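Local structure of yersinopine synthase (Yersinia pestis, 6C4M) at residues L132-S140 against V160-Y169; V259-T269 against Q281-P291. The protein catalyses the NADPH-dependent reductive condensation of pyruvate with an aminobutanoate-histidine intermediate, the last step in making the metallophore yersinopine. All coordinates share one frame; numbering follows the deposited sequence.

Interaction 1: residues L132-S140 against V160-Y169. With NAP (NADP nicotinamide-adenine-dinucleotide phosphate), chain B.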
loop_
_atom_site.group_PDB
_atom_site.type_symbol
_atom_site.label_atom_id
_atom_site.label_comp_id
_atom_site.label_asym_id
_atom_site.label_seq_id
_atom_site.Cartn_x
_atom_site.Cartn_y
_atom_site.Cartn_z
ATOM N N LEU A 132 7.141 36.433 36.560
ATOM C CA LEU A 132 7.160 35.548 35.410
ATOM C C LEU A 132 8.584 35.383 34.886
ATOM O O LEU A 132 9.251 36.369 34.562
ATOM C CB LEU A 132 6.252 36.108 34.312
ATOM C CG LEU A 132 6.207 35.239 33.047
ATOM C CD1 LEU A 132 5.613 33.855 33.354
ATOM C CD2 LEU A 132 5.393 35.963 31.976
ATOM N N LYS A 133 9.038 34.128 34.783
ATOM C CA LYS A 133 10.365 33.810 34.258
ATOM C C LYS A 133 10.372 33.063 32.924
ATOM O O LYS A 133 11.368 33.155 32.190
ATOM C CB LYS A 133 11.139 32.938 35.251
ATOM C CG LYS A 133 11.333 33.513 36.650
ATOM C CD LYS A 133 12.279 32.585 37.434
ATOM C CE LYS A 133 13.705 33.134 37.516
ATOM N NZ LYS A 133 13.899 34.006 38.734
ATOM N N SER A 134 9.350 32.263 32.618
ATOM C CA SER A 134 9.412 31.453 31.411
ATOM C C SER A 134 8.022 31.195 30.840
ATOM O O SER A 134 7.020 31.071 31.559
ATOM C CB SER A 134 10.115 30.134 31.693
ATOM O OG SER A 134 9.369 29.403 32.642
ATOM N N VAL A 135 7.987 31.095 29.518
ATOM C CA VAL A 135 6.801 30.716 28.782
ATOM C C VAL A 135 7.179 29.560 27.869
ATOM O O VAL A 135 8.060 29.707 27.015
ATOM C CB VAL A 135 6.256 31.889 27.963
ATOM C CG1 VAL A 135 5.151 31.413 27.065
ATOM C CG2 VAL A 135 5.768 33.000 28.907
ATOM N N ILE A 136 6.533 28.417 28.060
ATOM C CA ILE A 136 6.852 27.199 27.323
ATOM C C ILE A 136 5.722 26.906 26.350
ATOM O O ILE A 136 4.550 26.908 26.733
ATOM C CB ILE A 136 7.083 26.016 28.279
ATOM C CG1 ILE A 136 8.223 26.355 29.272
ATOM C CG2 ILE A 136 7.437 24.754 27.508
ATOM C CD1 ILE A 136 8.379 25.367 30.396
ATOM N N LEU A 137 6.088 26.605 25.097
ATOM C CA LEU A 137 5.141 26.290 24.026
ATOM C C LEU A 137 5.144 24.759 23.880
ATOM O O LEU A 137 6.085 24.156 23.344
ATOM C CB LEU A 137 5.534 27.049 22.761
ATOM C CG LEU A 137 5.709 28.574 22.954
ATOM C CD1 LEU A 137 5.941 29.252 21.634
ATOM C CD2 LEU A 137 4.567 29.250 23.693
ATOM N N LEU A 138 4.099 24.129 24.429
ATOM C CA LEU A 138 4.115 22.688 24.616
ATOM C C LEU A 138 4.146 21.951 23.281
ATOM O O LEU A 138 4.820 20.921 23.160
ATOM C CB LEU A 138 2.908 22.256 25.452
ATOM C CG LEU A 138 2.840 20.747 25.796
ATOM C CD1 LEU A 138 3.958 20.333 26.729
ATOM C CD2 LEU A 138 1.509 20.403 26.446
ATOM N N SER A 139 3.420 22.449 22.268
ATOM C CA SER A 139 3.411 21.828 20.936
ATOM C C SER A 139 3.396 22.947 19.901
ATOM O O SER A 139 2.348 23.326 19.374
ATOM C CB SER A 139 2.236 20.886 20.739
ATOM O OG SER A 139 2.440 20.144 19.541
ATOM N N SER A 140 4.577 23.432 19.574
ATOM C CA SER A 140 4.737 24.654 18.817
ATOM C C SER A 140 4.443 24.455 17.329
ATOM O O SER A 140 4.302 23.337 16.823
ATOM C CB SER A 140 6.160 25.156 18.993
ATOM O OG SER A 140 6.182 26.552 19.080
ATOM N N VAL A 160 11.832 37.309 29.898
ATOM C CA VAL A 160 11.224 35.984 30.037
ATOM C C VAL A 160 11.764 35.018 28.988
ATOM O O VAL A 160 11.926 35.362 27.811
ATOM C CB VAL A 160 9.695 36.109 29.959
ATOM C CG1 VAL A 160 9.009 34.721 29.905
ATOM C CG2 VAL A 160 9.232 36.898 31.170
ATOM N N GLU A 161 12.075 33.800 29.430
ATOM C CA GLU A 161 12.605 32.775 28.547
ATOM C C GLU A 161 11.468 32.110 27.770
ATOM O O GLU A 161 10.473 31.673 28.359
ATOM C CB GLU A 161 13.401 31.752 29.368
ATOM C CG GLU A 161 14.080 30.662 28.531
ATOM C CD GLU A 161 15.072 29.829 29.350
ATOM O OE1 GLU A 161 15.255 30.160 30.553
ATOM O OE2 GLU A 161 15.666 28.857 28.795
ATOM N N VAL A 162 11.593 32.082 26.445
ATOM C CA VAL A 162 10.584 31.484 25.562
ATOM C C VAL A 162 11.147 30.173 25.044
ATOM O O VAL A 162 12.217 30.158 24.432
ATOM C CB VAL A 162 10.210 32.412 24.397
ATOM C CG1 VAL A 162 9.225 31.738 23.484
ATOM C CG2 VAL A 162 9.621 33.711 24.940
ATOM N N ILE A 163 10.439 29.076 25.305
ATOM C CA ILE A 163 10.873 27.750 24.896
ATOM C C ILE A 163 9.794 27.118 24.022
ATOM O O ILE A 163 8.650 26.934 24.458
ATOM C CB ILE A 163 11.199 26.864 26.109
ATOM C CG1 ILE A 163 12.447 27.392 26.843
ATOM C CG2 ILE A 163 11.465 25.447 25.663
ATOM C CD1 ILE A 163 12.728 26.685 28.125
ATOM N N SER A 164 10.165 26.792 22.789
ATOM C CA SER A 164 9.364 25.980 21.876
ATOM C C SER A 164 9.784 24.512 21.917
ATOM O O SER A 164 10.957 24.194 21.713
ATOM C CB SER A 164 9.512 26.472 20.440
ATOM O OG SER A 164 8.680 27.571 20.156
ATOM N N LEU A 165 8.817 23.632 22.163
ATOM C CA LEU A 165 8.965 22.198 21.969
ATOM C C LEU A 165 8.390 21.820 20.613
ATOM O O LEU A 165 7.313 22.291 20.246
ATOM C CB LEU A 165 8.249 21.419 23.072
ATOM C CG LEU A 165 8.771 21.702 24.495
ATOM C CD1 LEU A 165 7.699 21.410 25.502
ATOM C CD2 LEU A 165 9.992 20.872 24.761
ATOM N N SER A 166 9.108 20.941 19.899
ATOM C CA SER A 166 8.719 20.566 18.542
ATOM C C SER A 166 7.348 19.912 18.503
ATOM O O SER A 166 6.609 20.086 17.530
ATOM C CB SER A 166 9.764 19.634 17.935
ATOM O OG SER A 166 10.055 18.524 18.781
ATOM N N SER A 167 6.982 19.175 19.543
ATOM C CA SER A 167 5.653 18.596 19.615
ATOM C C SER A 167 5.384 18.192 21.050
ATOM O O SER A 167 6.295 18.131 21.877
ATOM C CB SER A 167 5.507 17.391 18.687
ATOM O OG SER A 167 6.216 16.263 19.172
ATOM N N TYR A 168 4.115 17.910 21.338
ATOM C CA TYR A 168 3.796 17.284 22.610
ATOM C C TYR A 168 4.516 15.942 22.669
ATOM O O TYR A 168 4.734 15.287 21.635
ATOM C CB TYR A 168 2.286 17.121 22.778
ATOM C CG TYR A 168 1.911 16.350 24.015
ATOM C CD1 TYR A 168 2.324 16.778 25.276
ATOM C CD2 TYR A 168 1.142 15.185 23.925
ATOM C CE1 TYR A 168 2.002 16.055 26.407
ATOM C CE2 TYR A 168 0.809 14.456 25.057
ATOM C CZ TYR A 168 1.232 14.895 26.290
ATOM O OH TYR A 168 0.894 14.167 27.418
ATOM N N TYR A 169 4.944 15.557 23.874
ATOM C CA TYR A 169 5.911 14.472 24.024
ATOM C C TYR A 169 5.271 13.102 24.236
ATOM O O TYR A 169 5.984 12.129 24.539
ATOM C CB TYR A 169 6.877 14.794 25.174
ATOM C CG TYR A 169 6.251 15.019 26.527
ATOM C CD1 TYR A 169 5.998 13.957 27.392
ATOM C CD2 TYR A 169 5.963 16.316 26.976
ATOM C CE1 TYR A 169 5.436 14.184 28.670
ATOM C CE2 TYR A 169 5.416 16.547 28.219
ATOM C CZ TYR A 169 5.146 15.499 29.069
ATOM O OH TYR A 169 4.621 15.789 30.328
HETATM P PA NAP B . -6.576 19.910 22.875
HETATM O O1A NAP B . -5.497 20.291 21.939
HETATM O O2A NAP B . -7.750 19.197 22.153
HETATM O O5B NAP B . -7.098 21.281 23.616
HETATM C C5B NAP B . -6.203 21.793 24.629
HETATM C C4B NAP B . -6.871 23.034 25.252
HETATM O O4B NAP B . -7.097 24.044 24.089
HETATM C C3B NAP B . -8.025 22.764 25.745
HETATM O O3B NAP B . -8.277 23.561 26.946
HETATM C C2B NAP B . -9.112 23.223 24.598
HETATM O O2B NAP B . -10.395 23.566 25.228
HETATM C C1B NAP B . -8.613 24.268 24.042
HETATM N N9A NAP B . -8.943 24.192 22.618
HETATM C C8A NAP B . -8.882 23.241 21.673
HETATM N N7A NAP B . -9.367 23.816 20.563
HETATM C C5A NAP B . -9.714 25.108 20.856
HETATM C C6A NAP B . -10.239 26.060 20.018
HETATM N N6A NAP B . -10.633 26.101 18.609
HETATM N N1A NAP B . -10.512 27.285 20.503
HETATM C C2A NAP B . -10.255 27.582 21.821
HETATM N N3A NAP B . -9.733 26.631 22.649
HETATM C C4A NAP B . -9.457 25.375 22.145
HETATM O O3 NAP B . -5.928 18.874 23.994
HETATM P PN NAP B . -4.476 18.165 24.057
HETATM O O1N NAP B . -4.161 18.110 25.487
HETATM O O2N NAP B . -4.675 16.768 23.421
HETATM O O5D NAP B . -3.267 18.917 23.187
HETATM C C5D NAP B . -2.343 19.835 23.830
HETATM C C4D NAP B . -1.364 20.305 22.736
HETATM O O4D NAP B . -0.536 19.056 22.183
HETATM C C3D NAP B . -1.945 20.825 21.674
HETATM O O3D NAP B . -0.941 21.790 21.089
HETATM C C2D NAP B . -2.099 19.696 20.649
HETATM O O2D NAP B . -1.995 20.223 19.411
HETATM C C1D NAP B . -0.835 18.860 20.927
HETATM N N1N NAP B . -0.987 17.401 20.705
HETATM C C2N NAP B . -1.438 16.570 21.670
HETATM C C3N NAP B . -1.525 15.185 21.397
HETATM C C7N NAP B . -2.042 14.200 22.468
HETATM O O7N NAP B . -1.709 13.082 22.478
HETATM N N7N NAP B . -2.951 14.717 23.456
HETATM C C4N NAP B . -1.170 14.692 20.174
HETATM C C5N NAP B . -0.728 15.526 19.219
HETATM C C6N NAP B . -0.625 16.896 19.483
HETATM P P2B NAP B . -11.529 22.344 25.554
HETATM O O1X NAP B . -12.269 22.072 24.261
HETATM O O2X NAP B . -10.836 21.104 26.006
HETATM O O3X NAP B . -12.514 22.862 26.577
HETATM O O HOH W 1 13.581 31.169 32.868
#
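Tyr168 touches both Leu138 and the cofactor, and its atoms can be followed outward. Tyr168 CB lies 3.5 Å from O4D of the nicotinamide ribose of NADP; CG, set anti to the backbone N (chi1 174°), has O4D and nicotinamide C2N as its cofactor neighbours. Beyond CG the ring divides its contacts: Tyr168 CD1 meets Leu138 CD2 at 3.9 Å, the two side chains running side by side, whereas Tyr168 CD2 approaches the carboxamide carbon C7N of NADP at 3.6 Å. At the tip, OH hydrogen-bonds Thr172 OG1. In the loop after strand 134-137, Ser139 CB lies 3.3 Å from O3D of the same ribose. Leading into these loops, strands 134-137 and 161-165 run parallel, their axes 13° apart, and helix 144-154 connects them as a beta-alpha-beta crossover of the Rossmann-type sheet. Five backbone bonds alternate between the strands from Glu161 N to Leu165 N, and a sixth, Ser140 N to Leu165 O (3.0 Å, 166° at hydrogen), continues the pairing into the loop. Ser140 OG and Ser164 OG stand 2.9 Å apart, with Ser164 OG also bonded to Glu251. At the opposite end, Val160 CG2 packs 3.9 Å from Leu132 CG, and a water donates to both Lys133 O and Glu161 OE1.

Interaction 2: residues V259-T269 against Q281-P291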
loop_
_atom_site.group_PDB
_atom_site.type_symbol
_atom_site.label_atom_id
_atom_site.label_comp_id
_atom_site.label_asym_id
_atom_site.label_seq_id
_atom_site.Cartn_x
_atom_site.Cartn_y
_atom_site.Cartn_z
ATOM N N VAL A 259 2.578 16.836 7.352
ATOM C CA VAL A 259 1.790 15.665 6.988
ATOM C C VAL A 259 0.302 15.978 6.881
ATOM O O VAL A 259 -0.387 15.460 5.998
ATOM C CB VAL A 259 2.040 14.545 8.017
ATOM C CG1 VAL A 259 1.116 13.357 7.813
ATOM C CG2 VAL A 259 3.466 14.116 7.932
ATOM N N HIS A 260 -0.231 16.761 7.807
ATOM C CA HIS A 260 -1.673 17.007 7.807
ATOM C C HIS A 260 -2.173 17.716 6.563
ATOM O O HIS A 260 -3.218 17.300 6.030
ATOM C CB HIS A 260 -2.074 17.773 9.070
ATOM C CG HIS A 260 -2.240 16.888 10.257
ATOM N ND1 HIS A 260 -2.776 17.317 11.455
ATOM C CD2 HIS A 260 -1.880 15.595 10.444
ATOM C CE1 HIS A 260 -2.761 16.315 12.321
ATOM N NE2 HIS A 260 -2.216 15.264 11.734
ATOM N N PRO A 261 -1.578 18.804 6.084
ATOM C CA PRO A 261 -2.257 19.546 5.005
ATOM C C PRO A 261 -2.425 18.707 3.746
ATOM O O PRO A 261 -3.496 18.731 3.125
ATOM C CB PRO A 261 -1.356 20.769 4.782
ATOM C CG PRO A 261 -0.773 21.027 6.179
ATOM C CD PRO A 261 -0.488 19.605 6.677
ATOM N N PRO A 262 -1.426 17.924 3.336
ATOM C CA PRO A 262 -1.624 17.116 2.112
ATOM C C PRO A 262 -2.711 16.067 2.253
ATOM O O PRO A 262 -3.482 15.832 1.304
ATOM C CB PRO A 262 -0.251 16.477 1.890
ATOM C CG PRO A 262 0.694 17.394 2.566
ATOM C CD PRO A 262 -0.032 17.888 3.780
ATOM N N LEU A 263 -2.790 15.426 3.419
ATOM C CA LEU A 263 -3.793 14.395 3.663
ATOM C C LEU A 263 -5.162 15.004 3.928
ATOM O O LEU A 263 -6.163 14.573 3.354
ATOM C CB LEU A 263 -3.366 13.531 4.859
ATOM C CG LEU A 263 -2.556 12.264 4.595
ATOM C CD1 LEU A 263 -1.541 12.472 3.495
ATOM C CD2 LEU A 263 -1.901 11.805 5.889
ATOM N N ALA A 264 -5.216 16.003 4.800
ATOM C CA ALA A 264 -6.486 16.526 5.272
ATOM C C ALA A 264 -7.146 17.422 4.234
ATOM O O ALA A 264 -8.363 17.617 4.272
ATOM C CB ALA A 264 -6.288 17.311 6.584
ATOM N N LEU A 265 -6.354 18.032 3.357
ATOM C CA LEU A 265 -6.854 18.978 2.375
ATOM C C LEU A 265 -6.897 18.382 0.968
ATOM O O LEU A 265 -7.136 19.104 -0.000
ATOM C CB LEU A 265 -5.991 20.248 2.397
ATOM C CG LEU A 265 -5.829 20.975 3.744
ATOM C CD1 LEU A 265 -5.082 22.285 3.519
ATOM C CD2 LEU A 265 -7.186 21.254 4.420
ATOM N N ALA A 266 -6.664 17.088 0.838
ATOM C CA ALA A 266 -6.930 16.412 -0.425
ATOM C C ALA A 266 -8.400 16.557 -0.820
ATOM O O ALA A 266 -9.298 16.602 0.028
ATOM C CB ALA A 266 -6.569 14.943 -0.304
ATOM N N ASP A 267 -8.649 16.631 -2.128
ATOM C CA ASP A 267 -10.028 16.751 -2.606
ATOM C C ASP A 267 -10.948 15.738 -1.920
ATOM O O ASP A 267 -12.018 16.094 -1.417
ATOM C CB ASP A 267 -10.079 16.562 -4.122
ATOM C CG ASP A 267 -9.549 17.760 -4.905
ATOM O OD1 ASP A 267 -10.129 18.870 -4.839
ATOM O OD2 ASP A 267 -8.529 17.583 -5.594
ATOM N N THR A 268 -10.543 14.465 -1.872
ATOM C CA THR A 268 -11.467 13.465 -1.345
ATOM C C THR A 268 -11.645 13.620 0.150
ATOM O O THR A 268 -12.693 13.254 0.690
ATOM C CB THR A 268 -10.999 12.049 -1.683
ATOM O OG1 THR A 268 -9.634 11.911 -1.323
ATOM C CG2 THR A 268 -11.131 11.773 -3.172
ATOM N N THR A 269 -10.658 14.190 0.834
ATOM C CA THR A 269 -10.805 14.372 2.272
ATOM C C THR A 269 -11.676 15.572 2.567
ATOM O O THR A 269 -12.535 15.514 3.449
ATOM C CB THR A 269 -9.450 14.537 2.942
ATOM O OG1 THR A 269 -8.691 13.354 2.760
ATOM C CG2 THR A 269 -9.621 14.744 4.433
ATOM N N GLN A 281 -14.257 8.459 5.628
ATOM C CA GLN A 281 -12.893 8.316 5.135
ATOM C C GLN A 281 -11.917 8.154 6.305
ATOM O O GLN A 281 -12.202 8.541 7.446
ATOM C CB GLN A 281 -12.477 9.549 4.321
ATOM C CG GLN A 281 -13.132 9.719 2.977
ATOM C CD GLN A 281 -12.478 8.869 1.934
ATOM O OE1 GLN A 281 -11.410 9.202 1.409
ATOM N NE2 GLN A 281 -13.091 7.743 1.650
ATOM N N TYR A 282 -10.736 7.613 5.994
ATOM C CA TYR A 282 -9.654 7.422 6.961
ATOM C C TYR A 282 -8.413 8.173 6.503
ATOM O O TYR A 282 -7.975 8.022 5.359
ATOM C CB TYR A 282 -9.353 5.931 7.136
ATOM C CG TYR A 282 -10.468 5.239 7.876
ATOM C CD1 TYR A 282 -11.608 4.804 7.208
ATOM C CD2 TYR A 282 -10.405 5.076 9.248
ATOM C CE1 TYR A 282 -12.635 4.194 7.887
ATOM C CE2 TYR A 282 -11.427 4.473 9.935
ATOM C CZ TYR A 282 -12.537 4.032 9.252
ATOM O OH TYR A 282 -13.557 3.430 9.945
ATOM N N LEU A 283 -7.829 8.948 7.413
ATOM C CA LEU A 283 -6.851 9.954 7.020
ATOM C C LEU A 283 -5.610 9.355 6.375
ATOM O O LEU A 283 -5.005 9.999 5.509
ATOM C CB LEU A 283 -6.457 10.787 8.232
ATOM C CG LEU A 283 -5.572 11.999 7.953
ATOM C CD1 LEU A 283 -6.276 13.028 7.084
ATOM C CD2 LEU A 283 -5.119 12.613 9.284
ATOM N N TYR A 284 -5.199 8.152 6.780
ATOM C CA TYR A 284 -3.930 7.594 6.324
ATOM C C TYR A 284 -4.107 6.453 5.315
ATOM O O TYR A 284 -3.112 5.932 4.806
ATOM C CB TYR A 284 -3.071 7.156 7.549
ATOM C CG TYR A 284 -2.602 8.336 8.428
ATOM C CD1 TYR A 284 -1.476 9.077 8.088
ATOM C CD2 TYR A 284 -3.310 8.722 9.578
ATOM C CE1 TYR A 284 -1.068 10.162 8.853
ATOM C CE2 TYR A 284 -2.904 9.794 10.348
ATOM C CZ TYR A 284 -1.787 10.517 9.984
ATOM O OH TYR A 284 -1.379 11.600 10.745
ATOM N N LYS A 285 -5.337 6.087 4.959
ATOM C CA LYS A 285 -5.551 4.980 4.029
ATOM C C LYS A 285 -5.438 5.444 2.578
ATOM O O LYS A 285 -5.609 6.625 2.267
ATOM C CB LYS A 285 -6.917 4.343 4.247
ATOM C CG LYS A 285 -7.076 3.688 5.604
ATOM C CD LYS A 285 -8.317 2.825 5.601
ATOM C CE LYS A 285 -8.497 2.119 6.914
ATOM N NZ LYS A 285 -9.903 1.660 7.071
ATOM N N THR A 286 -5.168 4.483 1.688
ATOM C CA THR A 286 -5.095 4.735 0.253
ATOM C C THR A 286 -6.493 4.856 -0.357
ATOM O O THR A 286 -7.488 4.349 0.169
ATOM C CB THR A 286 -4.349 3.627 -0.503
ATOM O OG1 THR A 286 -5.169 2.460 -0.551
ATOM C CG2 THR A 286 -3.038 3.262 0.120
ATOM N N GLN A 287 -6.546 5.511 -1.506
ATOM C CA GLN A 287 -7.806 5.654 -2.228
ATOM C C GLN A 287 -8.407 4.278 -2.495
ATOM O O GLN A 287 -7.673 3.326 -2.793
ATOM C CB GLN A 287 -7.595 6.394 -3.552
ATOM C CG GLN A 287 -7.176 7.854 -3.407
ATOM C CD GLN A 287 -8.332 8.774 -3.037
ATOM O OE1 GLN A 287 -9.500 8.405 -3.164
ATOM N NE2 GLN A 287 -8.003 9.996 -2.592
ATOM N N PRO A 288 -9.735 4.130 -2.407
ATOM C CA PRO A 288 -10.751 5.156 -2.159
ATOM C C PRO A 288 -11.203 5.254 -0.697
ATOM O O PRO A 288 -12.197 5.927 -0.425
ATOM C CB PRO A 288 -11.910 4.694 -3.044
ATOM C CG PRO A 288 -11.824 3.206 -2.959
ATOM C CD PRO A 288 -10.349 2.851 -2.814
ATOM N N GLU A 289 -10.490 4.595 0.223
ATOM C CA GLU A 289 -10.860 4.628 1.629
ATOM C C GLU A 289 -10.257 5.821 2.354
ATOM O O GLU A 289 -10.724 6.173 3.437
ATOM C CB GLU A 289 -10.420 3.342 2.337
ATOM C CG GLU A 289 -10.984 2.043 1.723
ATOM C CD GLU A 289 -10.516 0.797 2.453
ATOM O OE1 GLU A 289 -11.363 -0.075 2.751
ATOM O OE2 GLU A 289 -9.300 0.690 2.732
ATOM N N GLY A 290 -9.249 6.443 1.767
ATOM C CA GLY A 290 -8.597 7.600 2.326
ATOM C C GLY A 290 -7.831 8.272 1.210
ATOM O O GLY A 290 -7.891 7.852 0.037
ATOM N N PRO A 291 -7.067 9.304 1.561
ATOM C CA PRO A 291 -6.517 10.212 0.540
ATOM C C PRO A 291 -5.240 9.745 -0.121
ATOM O O PRO A 291 -4.897 10.271 -1.188
ATOM C CB PRO A 291 -6.251 11.500 1.344
ATOM C CG PRO A 291 -5.961 10.983 2.727
ATOM C CD PRO A 291 -6.853 9.820 2.933
HETATM O O HOH W 2 -9.698 11.112 1.241
#
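Leu283 CG stands anti to the backbone N (chi1 -173°), which, together with chi2, brings Leu283 CD1 to 3.7 Å from Leu263 CB; Thr268 OG1 sits between its own N and carbonyl carbon (chi1 50°), within bonding distance of Gln287. The contact sets two consecutive helices, 255-264 (kinked at Pro261 and Pro262) and 267-274, against the irregular loop 281-291, which begins with a type I turn from Tyr282 to Lys285. Leu263 is wedged into that loop: CG packs on Pro291 CG, CD2 comes 3.5 Å from Tyr284 CE1, obliquely to the ring, and the Leu283 carbonyl oxygen, 3.5 Å from Leu263 CG, is buried without a polar partner in the model. Val259 CG1 reaches the edge of the same tyrosine ring. Further along that side chain, Tyr284 OH lies in the plane of the His260 imidazole, at its edge, but 3.9 Å from NE2. His260, the inferred proton donor/acceptor, is held through ND1 by Asp406. At the N-cap of the second helix, Ala266 CB meets Pro291 CB, while Thr269 OG1 donates to Leu263 O, tying the two helices together. A water bridges Thr268 OG1, Thr269 OG1 and Gln281 OE1. Gln287, bent at chi2, approaches Thr268 from the opposite direction and donates NE2 to OG1 at 2.8 Å, with OG1 only 10° out of the amide plane.

In the fold
Interaction 1 closes before interaction 2 opens along the chain, and their centres lie 31 Å apart on opposite sides of the chain's centre. The nearest atoms remain about 10 Å apart, so the contacts do not touch. They share no secondary structure: 132-140 with 160-169 joins neighbouring strands of the large mixed sheet, whereas 259-269 with 281-291 lies among helices, near 294-313, 401-419 and 425-445. The cofactor relates them. Ser139 and Tyr168 belong to its pocket, and the His260 side chain is about 7 Å from it, consistent with catalysis between the nucleotide-binding sheet and the helical region. Loop 281-291 also packs against the second subunit of the homodimer.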